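PDB 6LSU: intracellular protein transport protein USO1 from Saccharomyces cerevisiae S288c, which tethers transport vesicles to their target membrane and is required for protein transport from the endoplasmic reticulum to the Golgi complex. Local coordinates for residues K282-L287 / S335-V340; S288-Q293 / L342-F347; F297-Q302 / H348-K353; D380-D385 / I399-V404. All coordinates share one frame; numbering follows the deposited sequence.

How the contacts relate
The four contacts lie in the globular head of the tether. Along the chain, the 282-287, 288-293 and 297-302 segments come first, and their partners follow in the same order, so the three pairings alternate. Contacts 1 and 2 share helix 337-346, their centres about 10 Å apart; the centre of contact 3 is about 11 Å from that of contact 2, where the lead-in to helix 301-317 meets the loop before helix 354-366. Contact 2 touches both others, and all three join ARM 5 to ARM 6. Contact 4, its centre about 14 Å from that of contact 2, is a pairing inside ARM 7 that meets this group through F346 and V404 and through M339 and D380.

Contact 1: residues K282-L287 / S335-V340; sequences KLAHLL and SSVLMV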
loop_
_atom_site.group_PDB
_atom_site.type_symbol
_atom_site.label_atom_id
_atom_site.label_comp_id
_atom_site.label_asym_id
_atom_site.label_seq_id
_atom_site.Cartn_x
_atom_site.Cartn_y
_atom_site.Cartn_z
ATOM N N LYS A 282 -9.848 1.370 20.385
ATOM C CA LYS A 282 -9.388 2.771 20.191
ATOM C C LYS A 282 -9.163 3.047 18.696
ATOM O O LYS A 282 -9.638 4.073 18.220
ATOM C CB LYS A 282 -8.117 3.015 21.011
ATOM C CG LYS A 282 -8.386 3.233 22.491
ATOM C CD LYS A 282 -7.345 2.629 23.395
ATOM C CE LYS A 282 -7.420 3.199 24.788
ATOM N NZ LYS A 282 -6.108 3.036 25.454
ATOM N N LEU A 283 -8.453 2.152 18.007
ATOM C CA LEU A 283 -8.130 2.251 16.557
ATOM C C LEU A 283 -9.434 2.172 15.744
ATOM O O LEU A 283 -9.644 3.017 14.857
ATOM C CB LEU A 283 -7.179 1.104 16.219
ATOM C CG LEU A 283 -6.574 1.157 14.828
ATOM C CD1 LEU A 283 -5.869 2.472 14.625
ATOM C CD2 LEU A 283 -5.597 0.013 14.637
ATOM N N ALA A 284 -10.304 1.230 16.086
ATOM C CA ALA A 284 -11.666 1.078 15.545
ATOM C C ALA A 284 -12.415 2.383 15.706
ATOM O O ALA A 284 -13.132 2.781 14.786
ATOM C CB ALA A 284 -12.421 0.013 16.281
ATOM N N HIS A 285 -12.331 2.986 16.879
ATOM C CA HIS A 285 -13.150 4.191 17.183
ATOM C C HIS A 285 -12.714 5.342 16.241
ATOM O O HIS A 285 -13.601 6.139 15.760
ATOM C CB HIS A 285 -13.025 4.552 18.664
ATOM C CG HIS A 285 -13.612 5.890 18.920
ATOM N ND1 HIS A 285 -14.989 6.061 18.972
ATOM C CD2 HIS A 285 -13.044 7.117 19.073
ATOM C CE1 HIS A 285 -15.248 7.343 19.160
ATOM N NE2 HIS A 285 -14.075 8.014 19.238
ATOM N N LEU A 286 -11.383 5.450 16.054
ATOM C CA LEU A 286 -10.710 6.455 15.182
ATOM C C LEU A 286 -11.014 6.188 13.695
ATOM O O LEU A 286 -11.358 7.127 13.022
ATOM C CB LEU A 286 -9.202 6.354 15.440
ATOM C CG LEU A 286 -8.326 7.243 14.569
ATOM C CD1 LEU A 286 -8.593 8.697 14.937
ATOM C CD2 LEU A 286 -6.862 6.896 14.719
ATOM N N LEU A 287 -10.926 4.927 13.241
ATOM C CA LEU A 287 -11.281 4.516 11.877
ATOM C C LEU A 287 -12.772 4.785 11.622
ATOM O O LEU A 287 -13.166 5.086 10.489
ATOM C CB LEU A 287 -10.946 3.042 11.694
ATOM C CG LEU A 287 -9.467 2.717 11.513
ATOM C CD1 LEU A 287 -9.240 1.207 11.426
ATOM C CD2 LEU A 287 -8.973 3.387 10.247
ATOM N N SER A 335 -13.028 -7.980 17.185
ATOM C CA SER A 335 -13.371 -6.559 17.459
ATOM C C SER A 335 -14.292 -6.048 16.351
ATOM O O SER A 335 -14.795 -6.888 15.597
ATOM C CB SER A 335 -12.117 -5.713 17.608
ATOM O OG SER A 335 -11.462 -5.510 16.366
ATOM N N SER A 336 -14.503 -4.734 16.261
ATOM C CA SER A 336 -15.306 -4.124 15.168
ATOM C C SER A 336 -14.438 -3.771 13.941
ATOM O O SER A 336 -14.990 -3.246 12.970
ATOM C CB SER A 336 -16.117 -2.949 15.682
ATOM O OG SER A 336 -15.349 -2.092 16.525
ATOM N N VAL A 337 -13.146 -4.105 13.917
ATOM C CA VAL A 337 -12.203 -3.468 12.949
ATOM C C VAL A 337 -12.590 -3.860 11.520
ATOM O O VAL A 337 -12.724 -2.946 10.697
ATOM C CB VAL A 337 -10.721 -3.738 13.260
ATOM C CG1 VAL A 337 -9.829 -2.971 12.300
ATOM C CG2 VAL A 337 -10.370 -3.332 14.668
ATOM N N LEU A 338 -12.824 -5.141 11.251
ATOM C CA LEU A 338 -13.193 -5.655 9.905
ATOM C C LEU A 338 -14.426 -4.940 9.390
ATOM O O LEU A 338 -14.452 -4.534 8.200
ATOM C CB LEU A 338 -13.500 -7.148 9.934
ATOM C CG LEU A 338 -13.815 -7.737 8.549
ATOM C CD1 LEU A 338 -12.664 -7.495 7.574
ATOM C CD2 LEU A 338 -14.131 -9.234 8.637
ATOM N N MET A 339 -15.438 -4.859 10.214
ATOM C CA MET A 339 -16.719 -4.247 9.841
ATOM C C MET A 339 -16.439 -2.768 9.619
ATOM O O MET A 339 -17.011 -2.163 8.735
ATOM C CB MET A 339 -17.762 -4.439 10.951
ATOM C CG MET A 339 -19.128 -4.005 10.515
ATOM S SD MET A 339 -19.699 -5.144 9.225
ATOM C CE MET A 339 -20.549 -3.952 8.175
ATOM N N VAL A 340 -15.627 -2.165 10.454
ATOM C CA VAL A 340 -15.352 -0.703 10.294
ATOM C C VAL A 340 -14.568 -0.459 8.986
ATOM O O VAL A 340 -14.920 0.520 8.278
ATOM C CB VAL A 340 -14.639 -0.118 11.517
ATOM C CG1 VAL A 340 -14.299 1.351 11.276
ATOM C CG2 VAL A 340 -15.533 -0.247 12.738
#
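V337, whose methyl groups face A284 and L287, is tied down at its backbone: S335 OG accepts its N-H, with 3.3 Å between V337 N and S335 OG, and the same hydroxyl is hydrogen-bonded to L332 O. The first of these is a capping bond at the start of helix 337-346, the end that packs against helix 280-287. The two segments come closest, CA to CA, at A284 and V337. The short side chain of A284 lets V337 approach, with A284 CB 4.2 Å from V337 CG2. On the solvent side S336 OG lies 3.6 Å from A284 CB; it takes the crowded position between its own N and carbonyl carbon (chi1 45°). One turn further along, L287 and V340 meet. V340 CG1, anti to its backbone N (chi1 176°), rests 3.8 Å from L287 CB and also touches L287 C, at the end of the helix. V340 CG1 lies 4.0 Å from A284 O as well, bridging the two turns. L287 CD1 reaches across to V337 CG1 at 4.3 Å, and the L287 side chain also packs on I307 and A310 of helix 301-317. L283 turns to that third helix too, against I313 and V314. No hydrogen bond crosses between the two segments: V340 N bonds to S336 O and L287 N to L283 O, each within its own segment. The joint between ARM 5 and ARM 6 here therefore rests on the fit of small and branched apolar side chains, not on directional bonds.

Contact 2: residues S288-Q293 / L342-F347; sequences SEPISQ and LRLAFF
I291 points its CB toward R343 and F347 at the end of helix 337-346. From there CG1, anti to the carbonyl carbon (chi1 -64°), passes over one face of the F347 ring. This is a CH-pi contact, with CG1 4.2 Å from the ring centroid and 13° off the normal. The tip, CD1, goes on to the helix itself, where it meets R343 CB at 3.6 Å and L344 CD2 at 3.8 Å. L344 CD2 also takes P290 CG at 3.8 Å, the proline and leucine side chains crossing at about a right angle. One leucine methyl serves two neighbouring residues of the loop. An alanine in place of I291 would probably leave the F347 ring without its CH-pi partner and open a gap beside R343 CB and L344 CD2. On the helix side, R343 O accepts from both F346 N and F347 N as the last turn closes. On the loop side, a type I beta turn runs from S288 to I291, closed by I291 N to S288 O. P290 and L344 both also touch I307 of helix 301-317. Here a turn in ARM 5 packs against the helix end in ARM 6, consistent with the stacked repeats of an armadillo-type array.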
loop_
_atom_site.group_PDB
_atom_site.type_symbol
_atom_site.label_atom_id
_atom_site.label_comp_id
_atom_site.label_asym_id
_atom_site.label_seq_id
_atom_site.Cartn_x
_atom_site.Cartn_y
_atom_site.Cartn_z
ATOM N N SER A 288 -13.592 4.743 12.646
ATOM C CA SER A 288 -15.063 4.787 12.455
ATOM C C SER A 288 -15.528 6.248 12.433
ATOM O O SER A 288 -16.656 6.499 11.981
ATOM C CB SER A 288 -15.809 3.969 13.485
ATOM O OG SER A 288 -16.180 4.780 14.588
ATOM N N GLU A 289 -14.646 7.195 12.729
ATOM C CA GLU A 289 -14.996 8.627 12.723
ATOM C C GLU A 289 -15.711 9.097 11.456
ATOM O O GLU A 289 -16.690 9.832 11.530
ATOM C CB GLU A 289 -13.765 9.467 12.987
ATOM C CG GLU A 289 -13.751 9.981 14.404
ATOM C CD GLU A 289 -12.361 10.353 14.887
ATOM O OE1 GLU A 289 -11.975 9.914 16.060
ATOM O OE2 GLU A 289 -11.692 11.084 14.103
ATOM N N PRO A 290 -15.257 8.784 10.235
ATOM C CA PRO A 290 -15.909 9.346 9.051
ATOM C C PRO A 290 -17.372 8.907 8.830
ATOM O O PRO A 290 -17.995 9.516 8.028
ATOM C CB PRO A 290 -15.077 8.802 7.898
ATOM C CG PRO A 290 -13.795 8.374 8.535
ATOM C CD PRO A 290 -14.169 7.874 9.899
ATOM N N ILE A 291 -17.852 7.880 9.528
ATOM C CA ILE A 291 -19.209 7.287 9.348
ATOM C C ILE A 291 -20.156 7.726 10.476
ATOM O O ILE A 291 -20.044 7.221 11.619
ATOM C CB ILE A 291 -19.085 5.769 9.306
ATOM C CG1 ILE A 291 -18.282 5.351 8.086
ATOM C CG2 ILE A 291 -20.448 5.135 9.377
ATOM C CD1 ILE A 291 -17.295 4.263 8.430
ATOM N N SER A 292 -21.063 8.640 10.129
ATOM C CA SER A 292 -22.102 9.250 11.000
ATOM C C SER A 292 -23.305 9.629 10.130
ATOM O O SER A 292 -23.091 10.269 9.048
ATOM C CB SER A 292 -21.575 10.468 11.763
ATOM O OG SER A 292 -20.981 10.079 12.989
ATOM N N GLN A 293 -24.511 9.284 10.608
ATOM C CA GLN A 293 -25.792 9.894 10.150
ATOM C C GLN A 293 -25.775 11.412 10.435
ATOM O O GLN A 293 -26.438 12.155 9.676
ATOM C CB GLN A 293 -27.000 9.212 10.809
ATOM C CG GLN A 293 -28.282 9.354 9.985
ATOM C CD GLN A 293 -29.556 9.558 10.779
ATOM O OE1 GLN A 293 -29.593 10.269 11.784
ATOM N NE2 GLN A 293 -30.641 8.966 10.302
ATOM N N LEU A 342 -14.565 -2.174 6.207
ATOM C CA LEU A 342 -15.479 -2.478 5.074
ATOM C C LEU A 342 -16.501 -1.383 4.947
ATOM O O LEU A 342 -16.870 -1.123 3.811
ATOM C CB LEU A 342 -16.214 -3.802 5.280
ATOM C CG LEU A 342 -15.375 -5.068 5.146
ATOM C CD1 LEU A 342 -16.234 -6.294 5.468
ATOM C CD2 LEU A 342 -14.788 -5.161 3.760
ATOM N N ARG A 343 -16.914 -0.735 6.042
ATOM C CA ARG A 343 -17.731 0.506 5.944
ATOM C C ARG A 343 -16.935 1.579 5.207
ATOM O O ARG A 343 -17.547 2.249 4.387
ATOM C CB ARG A 343 -18.198 1.008 7.309
ATOM C CG ARG A 343 -19.433 0.275 7.791
ATOM C CD ARG A 343 -19.956 0.869 9.100
ATOM N NE ARG A 343 -20.551 -0.204 9.889
ATOM C CZ ARG A 343 -20.115 -0.639 11.069
ATOM N NH1 ARG A 343 -19.100 -0.052 11.684
ATOM N NH2 ARG A 343 -20.715 -1.665 11.641
ATOM N N LEU A 344 -15.649 1.761 5.515
ATOM C CA LEU A 344 -14.802 2.778 4.848
ATOM C C LEU A 344 -14.677 2.424 3.350
ATOM O O LEU A 344 -14.620 3.361 2.527
ATOM C CB LEU A 344 -13.432 2.845 5.528
ATOM C CG LEU A 344 -13.417 3.457 6.934
ATOM C CD1 LEU A 344 -12.035 3.351 7.529
ATOM C CD2 LEU A 344 -13.834 4.915 6.949
ATOM N N ALA A 345 -14.604 1.125 3.021
ATOM C CA ALA A 345 -14.470 0.678 1.616
ATOM C C ALA A 345 -15.751 1.088 0.842
ATOM O O ALA A 345 -15.593 1.572 -0.239
ATOM C CB ALA A 345 -14.160 -0.818 1.549
ATOM N N PHE A 346 -16.949 1.002 1.422
ATOM C CA PHE A 346 -18.264 0.988 0.705
ATOM C C PHE A 346 -19.059 2.277 0.912
ATOM O O PHE A 346 -19.930 2.586 0.137
ATOM C CB PHE A 346 -19.119 -0.227 1.067
ATOM C CG PHE A 346 -18.420 -1.531 0.758
ATOM C CD1 PHE A 346 -17.876 -1.760 -0.494
ATOM C CD2 PHE A 346 -18.310 -2.532 1.708
ATOM C CE1 PHE A 346 -17.211 -2.942 -0.786
ATOM C CE2 PHE A 346 -17.637 -3.716 1.408
ATOM C CZ PHE A 346 -17.050 -3.899 0.174
ATOM N N PHE A 347 -18.774 3.043 1.931
ATOM C CA PHE A 347 -19.593 4.220 2.279
ATOM C C PHE A 347 -19.439 5.208 1.137
ATOM O O PHE A 347 -18.330 5.261 0.483
ATOM C CB PHE A 347 -19.080 4.787 3.596
ATOM C CG PHE A 347 -19.864 5.906 4.242
ATOM C CD1 PHE A 347 -21.140 5.692 4.748
ATOM C CD2 PHE A 347 -19.262 7.139 4.480
ATOM C CE1 PHE A 347 -21.829 6.723 5.386
ATOM C CE2 PHE A 347 -19.952 8.168 5.108
ATOM C CZ PHE A 347 -21.229 7.959 5.573
#

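Contact 3: residues F297-Q302 / H348-K353; sequences FFWNDQ and HNIPKK
An inverse gamma turn centred on N349 is stitched to the segment F297-W299, just before helix 301-317, by two hydrogen bonds. With CG anti to its backbone N (chi1 177°), N349 brings its amide to F297: N349 ND2 donates to F297 O at 2.9 Å. That bond is nearly straight, 168° at the hydrogen, and lies on a carbonyl lone pair within the amide plane of N349. The return bond runs from W299 NE1 to N349 O at 3.0 Å; here the donor stands 45° above the carbonyl plane and the acceptor is tilted from the ring plane. The second bond fixes the indole N-H, and the first ties the neighbouring backbone. P351 CD sits over the five-membered ring of W299, 3.3 Å from its centroid, in a CH-pi contact, and F297 CD2 lies on the opposite face, toward the rim. I350 CD1 adds a touch at W299 CZ2, 3.9 Å away. Further along, D301 OD1 and K353 NZ make a long salt bridge of 3.9 Å. The indole also rests on I304 and I307 of helix 301-317, and on P290, earlier in the same loop. The 348-353 loop, connecting helix 337-346 to helix 354-366, is fastened beside the start of helix 301-317.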
loop_
_atom_site.group_PDB
_atom_site.type_symbol
_atom_site.label_atom_id
_atom_site.label_comp_id
_atom_site.label_asym_id
_atom_site.label_seq_id
_atom_site.Cartn_x
_atom_site.Cartn_y
_atom_site.Cartn_z
ATOM N N PHE A 297 -18.778 14.080 7.166
ATOM C CA PHE A 297 -17.330 14.193 7.431
ATOM C C PHE A 297 -16.636 14.952 6.284
ATOM O O PHE A 297 -16.875 14.685 5.070
ATOM C CB PHE A 297 -16.733 12.817 7.654
ATOM C CG PHE A 297 -15.310 12.869 8.143
ATOM C CD1 PHE A 297 -15.030 12.970 9.505
ATOM C CD2 PHE A 297 -14.259 12.845 7.246
ATOM C CE1 PHE A 297 -13.725 12.935 9.958
ATOM C CE2 PHE A 297 -12.962 12.868 7.707
ATOM C CZ PHE A 297 -12.691 12.914 9.048
ATOM N N PHE A 298 -15.820 15.941 6.683
ATOM C CA PHE A 298 -15.102 16.842 5.759
ATOM C C PHE A 298 -13.722 16.258 5.476
ATOM O O PHE A 298 -12.960 15.961 6.394
ATOM C CB PHE A 298 -14.962 18.248 6.310
ATOM C CG PHE A 298 -14.117 19.084 5.389
ATOM C CD1 PHE A 298 -14.581 19.390 4.120
ATOM C CD2 PHE A 298 -12.837 19.489 5.757
ATOM C CE1 PHE A 298 -13.807 20.150 3.260
ATOM C CE2 PHE A 298 -12.040 20.198 4.874
ATOM C CZ PHE A 298 -12.539 20.544 3.638
ATOM N N TRP A 299 -13.457 16.026 4.199
ATOM C CA TRP A 299 -12.284 15.279 3.706
ATOM C C TRP A 299 -11.320 16.306 3.115
ATOM O O TRP A 299 -11.775 17.267 2.511
ATOM C CB TRP A 299 -12.689 14.184 2.721
ATOM C CG TRP A 299 -13.175 12.922 3.388
ATOM C CD1 TRP A 299 -14.452 12.453 3.390
ATOM C CD2 TRP A 299 -12.394 11.958 4.141
ATOM N NE1 TRP A 299 -14.512 11.274 4.054
ATOM C CE2 TRP A 299 -13.281 10.961 4.572
ATOM C CE3 TRP A 299 -11.066 11.872 4.541
ATOM C CZ2 TRP A 299 -12.876 9.868 5.343
ATOM C CZ3 TRP A 299 -10.652 10.806 5.311
ATOM C CH2 TRP A 299 -11.548 9.820 5.711
ATOM N N ASN A 300 -10.039 16.157 3.463
ATOM C CA ASN A 300 -8.895 16.927 2.945
ATOM C C ASN A 300 -7.681 16.018 3.017
ATOM O O ASN A 300 -7.824 14.919 3.548
ATOM C CB ASN A 300 -8.695 18.203 3.745
ATOM C CG ASN A 300 -8.245 17.981 5.177
ATOM O OD1 ASN A 300 -7.586 16.979 5.530
ATOM N ND2 ASN A 300 -8.526 18.970 6.001
ATOM N N ASP A 301 -6.562 16.475 2.486
ATOM C CA ASP A 301 -5.344 15.672 2.261
ATOM C C ASP A 301 -4.816 15.185 3.611
ATOM O O ASP A 301 -4.383 14.072 3.726
ATOM C CB ASP A 301 -4.320 16.511 1.499
ATOM C CG ASP A 301 -4.596 16.585 0.011
ATOM O OD1 ASP A 301 -4.958 15.542 -0.559
ATOM O OD2 ASP A 301 -4.486 17.663 -0.557
ATOM N N GLN A 302 -4.915 15.993 4.652
ATOM C CA GLN A 302 -4.386 15.592 5.970
ATOM C C GLN A 302 -5.230 14.435 6.535
ATOM O O GLN A 302 -4.629 13.408 7.074
ATOM C CB GLN A 302 -4.323 16.789 6.898
ATOM C CG GLN A 302 -3.628 16.479 8.208
ATOM C CD GLN A 302 -2.250 15.909 7.964
ATOM O OE1 GLN A 302 -1.378 16.602 7.475
ATOM N NE2 GLN A 302 -1.996 14.666 8.351
ATOM N N HIS A 348 -20.446 6.055 0.975
ATOM C CA HIS A 348 -20.480 6.964 -0.188
ATOM C C HIS A 348 -19.438 8.084 -0.006
ATOM O O HIS A 348 -18.788 8.442 -1.003
ATOM C CB HIS A 348 -21.922 7.430 -0.445
ATOM C CG HIS A 348 -22.475 8.284 0.630
ATOM N ND1 HIS A 348 -23.107 7.745 1.750
ATOM C CD2 HIS A 348 -22.424 9.630 0.798
ATOM C CE1 HIS A 348 -23.472 8.729 2.556
ATOM N NE2 HIS A 348 -23.078 9.905 1.979
ATOM N N ASN A 349 -19.337 8.666 1.190
ATOM C CA ASN A 349 -18.507 9.887 1.414
ATOM C C ASN A 349 -17.112 9.434 1.866
ATOM O O ASN A 349 -16.806 9.598 3.033
ATOM C CB ASN A 349 -19.187 10.838 2.395
ATOM C CG ASN A 349 -18.353 12.054 2.714
ATOM O OD1 ASN A 349 -17.910 12.743 1.797
ATOM N ND2 ASN A 349 -18.156 12.316 4.009
ATOM N N ILE A 350 -16.369 8.785 0.956
ATOM C CA ILE A 350 -14.976 8.302 1.163
ATOM C C ILE A 350 -14.135 8.658 -0.060
ATOM O O ILE A 350 -14.497 8.249 -1.177
ATOM C CB ILE A 350 -14.931 6.795 1.394
ATOM C CG1 ILE A 350 -15.645 6.403 2.682
ATOM C CG2 ILE A 350 -13.484 6.302 1.352
ATOM C CD1 ILE A 350 -15.010 6.926 3.921
ATOM N N PRO A 351 -13.013 9.391 0.105
ATOM C CA PRO A 351 -12.104 9.666 -0.999
ATOM C C PRO A 351 -11.566 8.428 -1.753
ATOM O O PRO A 351 -11.397 7.424 -1.177
ATOM C CB PRO A 351 -10.954 10.416 -0.300
ATOM C CG PRO A 351 -11.653 11.118 0.879
ATOM C CD PRO A 351 -12.586 10.023 1.362
ATOM N N LYS A 352 -11.359 8.574 -3.065
ATOM C CA LYS A 352 -10.828 7.571 -4.011
ATOM C C LYS A 352 -9.500 7.014 -3.490
ATOM O O LYS A 352 -9.247 5.839 -3.623
ATOM C CB LYS A 352 -10.646 8.212 -5.389
ATOM C CG LYS A 352 -11.964 8.706 -5.983
ATOM C CD LYS A 352 -11.896 9.298 -7.387
ATOM C CE LYS A 352 -13.275 9.712 -7.879
ATOM N NZ LYS A 352 -13.221 10.418 -9.192
ATOM N N LYS A 353 -8.655 7.850 -2.928
ATOM C CA LYS A 353 -7.357 7.384 -2.385
ATOM C C LYS A 353 -7.560 6.521 -1.135
ATOM O O LYS A 353 -6.609 5.762 -0.784
ATOM C CB LYS A 353 -6.517 8.559 -1.899
ATOM C CG LYS A 353 -5.932 9.447 -2.970
ATOM C CD LYS A 353 -4.520 9.859 -2.609
ATOM C CE LYS A 353 -4.081 11.124 -3.311
ATOM N NZ LYS A 353 -4.673 12.312 -2.650
#

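Contact 4: residues D380-D385 / I399-V404; sequences DVPYFD and IKLIPV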
loop_
_atom_site.group_PDB
_atom_site.type_symbol
_atom_site.label_atom_id
_atom_site.label_comp_id
_atom_site.label_asym_id
_atom_site.label_seq_id
_atom_site.Cartn_x
_atom_site.Cartn_y
_atom_site.Cartn_z
ATOM N N ASP A 380 -23.182 -8.225 5.623
ATOM C CA ASP A 380 -24.175 -7.503 4.798
ATOM C C ASP A 380 -23.960 -6.000 5.020
ATOM O O ASP A 380 -23.570 -5.580 6.123
ATOM C CB ASP A 380 -25.599 -7.912 5.159
ATOM C CG ASP A 380 -25.962 -9.349 4.804
ATOM O OD1 ASP A 380 -25.557 -9.819 3.688
ATOM O OD2 ASP A 380 -26.658 -10.004 5.646
ATOM N N VAL A 381 -24.200 -5.177 4.015
ATOM C CA VAL A 381 -24.031 -3.721 4.232
ATOM C C VAL A 381 -25.362 -3.042 3.931
ATOM O O VAL A 381 -26.097 -3.428 3.033
ATOM C CB VAL A 381 -22.789 -3.173 3.505
ATOM C CG1 VAL A 381 -22.455 -3.972 2.276
ATOM C CG2 VAL A 381 -22.872 -1.692 3.190
ATOM N N PRO A 382 -25.780 -2.124 4.813
ATOM C CA PRO A 382 -27.047 -1.405 4.684
ATOM C C PRO A 382 -27.002 -0.539 3.414
ATOM O O PRO A 382 -25.968 0.091 3.168
ATOM C CB PRO A 382 -27.063 -0.542 5.955
ATOM C CG PRO A 382 -25.573 -0.316 6.213
ATOM C CD PRO A 382 -25.020 -1.706 5.996
ATOM N N TYR A 383 -28.078 -0.545 2.632
ATOM C CA TYR A 383 -28.290 0.366 1.483
ATOM C C TYR A 383 -29.630 1.089 1.672
ATOM O O TYR A 383 -30.497 0.610 2.450
ATOM C CB TYR A 383 -28.116 -0.410 0.174
ATOM C CG TYR A 383 -26.666 -0.439 -0.208
ATOM C CD1 TYR A 383 -25.810 -1.406 0.290
ATOM C CD2 TYR A 383 -26.107 0.587 -0.953
ATOM C CE1 TYR A 383 -24.463 -1.415 -0.029
ATOM C CE2 TYR A 383 -24.758 0.596 -1.286
ATOM C CZ TYR A 383 -23.929 -0.417 -0.823
ATOM O OH TYR A 383 -22.593 -0.447 -1.117
ATOM N N PHE A 384 -29.770 2.261 1.035
ATOM C CA PHE A 384 -31.010 3.117 1.067
ATOM C C PHE A 384 -31.805 3.047 -0.293
ATOM O O PHE A 384 -31.224 3.131 -1.428
ATOM C CB PHE A 384 -30.673 4.519 1.638
ATOM C CG PHE A 384 -31.873 5.425 1.685
ATOM C CD1 PHE A 384 -32.834 5.186 2.650
ATOM C CD2 PHE A 384 -32.079 6.442 0.756
ATOM C CE1 PHE A 384 -33.969 5.975 2.720
ATOM C CE2 PHE A 384 -33.217 7.232 0.824
ATOM C CZ PHE A 384 -34.160 6.995 1.808
ATOM N N ASP A 385 -33.118 2.785 -0.178
ATOM C CA ASP A 385 -34.214 3.018 -1.166
ATOM C C ASP A 385 -34.018 2.281 -2.496
ATOM O O ASP A 385 -32.910 2.006 -2.958
ATOM C CB ASP A 385 -34.540 4.513 -1.340
ATOM C CG ASP A 385 -33.812 5.299 -2.433
ATOM O OD1 ASP A 385 -33.040 4.700 -3.200
ATOM O OD2 ASP A 385 -34.025 6.525 -2.505
ATOM N N ILE A 399 -34.496 0.573 3.611
ATOM C CA ILE A 399 -33.167 -0.019 3.933
ATOM C C ILE A 399 -33.166 -1.462 3.422
ATOM O O ILE A 399 -34.094 -2.217 3.780
ATOM C CB ILE A 399 -32.859 0.033 5.445
ATOM C CG1 ILE A 399 -33.359 1.317 6.122
ATOM C CG2 ILE A 399 -31.370 -0.187 5.677
ATOM C CD1 ILE A 399 -34.706 1.188 6.847
ATOM N N LYS A 400 -32.161 -1.823 2.623
ATOM C CA LYS A 400 -31.938 -3.196 2.108
ATOM C C LYS A 400 -30.514 -3.607 2.506
ATOM O O LYS A 400 -29.647 -2.741 2.533
ATOM C CB LYS A 400 -32.226 -3.216 0.605
ATOM C CG LYS A 400 -32.035 -4.571 -0.070
ATOM C CD LYS A 400 -32.664 -5.761 0.675
ATOM C CE LYS A 400 -32.725 -7.034 -0.150
ATOM N NZ LYS A 400 -32.853 -8.242 0.699
ATOM N N LEU A 401 -30.306 -4.850 2.937
ATOM C CA LEU A 401 -28.960 -5.347 3.281
ATOM C C LEU A 401 -28.418 -6.127 2.093
ATOM O O LEU A 401 -29.093 -7.067 1.659
ATOM C CB LEU A 401 -29.063 -6.235 4.513
ATOM C CG LEU A 401 -29.455 -5.497 5.788
ATOM C CD1 LEU A 401 -29.957 -6.487 6.816
ATOM C CD2 LEU A 401 -28.286 -4.706 6.342
ATOM N N ILE A 402 -27.267 -5.728 1.558
ATOM C CA ILE A 402 -26.616 -6.468 0.440
ATOM C C ILE A 402 -25.394 -7.169 0.995
ATOM O O ILE A 402 -24.647 -6.603 1.783
ATOM C CB ILE A 402 -26.286 -5.540 -0.738
ATOM C CG1 ILE A 402 -27.556 -4.864 -1.280
ATOM C CG2 ILE A 402 -25.568 -6.305 -1.818
ATOM C CD1 ILE A 402 -27.865 -3.536 -0.644
ATOM N N PRO A 403 -25.172 -8.431 0.596
ATOM C CA PRO A 403 -23.951 -9.146 0.936
ATOM C C PRO A 403 -22.719 -8.450 0.353
ATOM O O PRO A 403 -22.735 -8.050 -0.784
ATOM C CB PRO A 403 -24.110 -10.524 0.328
ATOM C CG PRO A 403 -25.560 -10.649 0.068
ATOM C CD PRO A 403 -26.075 -9.248 -0.204
ATOM N N VAL A 404 -21.691 -8.300 1.201
ATOM C CA VAL A 404 -20.382 -7.670 0.843
ATOM C C VAL A 404 -19.821 -8.380 -0.400
ATOM O O VAL A 404 -19.433 -7.739 -1.353
ATOM C CB VAL A 404 -19.486 -7.663 2.084
ATOM C CG1 VAL A 404 -18.050 -8.111 1.849
ATOM C CG2 VAL A 404 -19.525 -6.286 2.707
#
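A two-stranded antiparallel beta ribbon, 380-384 with 399-403, stands out among the helices of this armadillo-type head. Two hydrogen-bonded pairs hold it. V381 and I402 exchange bonds, V381 N to I402 O at 2.7 Å and I402 N to V381 O at 3.0 Å. Y383 and K400 do likewise, with Y383 N to K400 O at 2.7 Å and K400 N to Y383 O at 3.0 Å. Both prolines, P382 and P403, fall in non-hydrogen-bonded pairs, opposite L401 and D380, where a missing N-H costs no bond between the strands. Weaker CA-H...O contacts fill the intervals; I399 CA, for example, approaches Y383 O. The strands are twisted, their directions 146° apart.

The two faces differ. On one, V381, Y383 and I402 all pack on I407 of helix 404-414, which begins directly after the second strand. V381 CG1 also meets V404 CG2, at the start of that helix, at 3.8 Å, and the two side chains cross at about a right angle. Y383 OH reaches F346 CB of helix 337-346. An alanine in place of Y383 would keep the backbone bonds but would probably open a gap beside I407 and leave F346 without this neighbour. The other face carries D380, P382 and L401, where L401 CD2 lies 3.9 Å from P382 CA. At the start of the first strand, D380 has its CG anti to the carbonyl carbon (chi1 -68°), and its OD1 rests 3.4 Å from P403 N, which has no hydrogen to share.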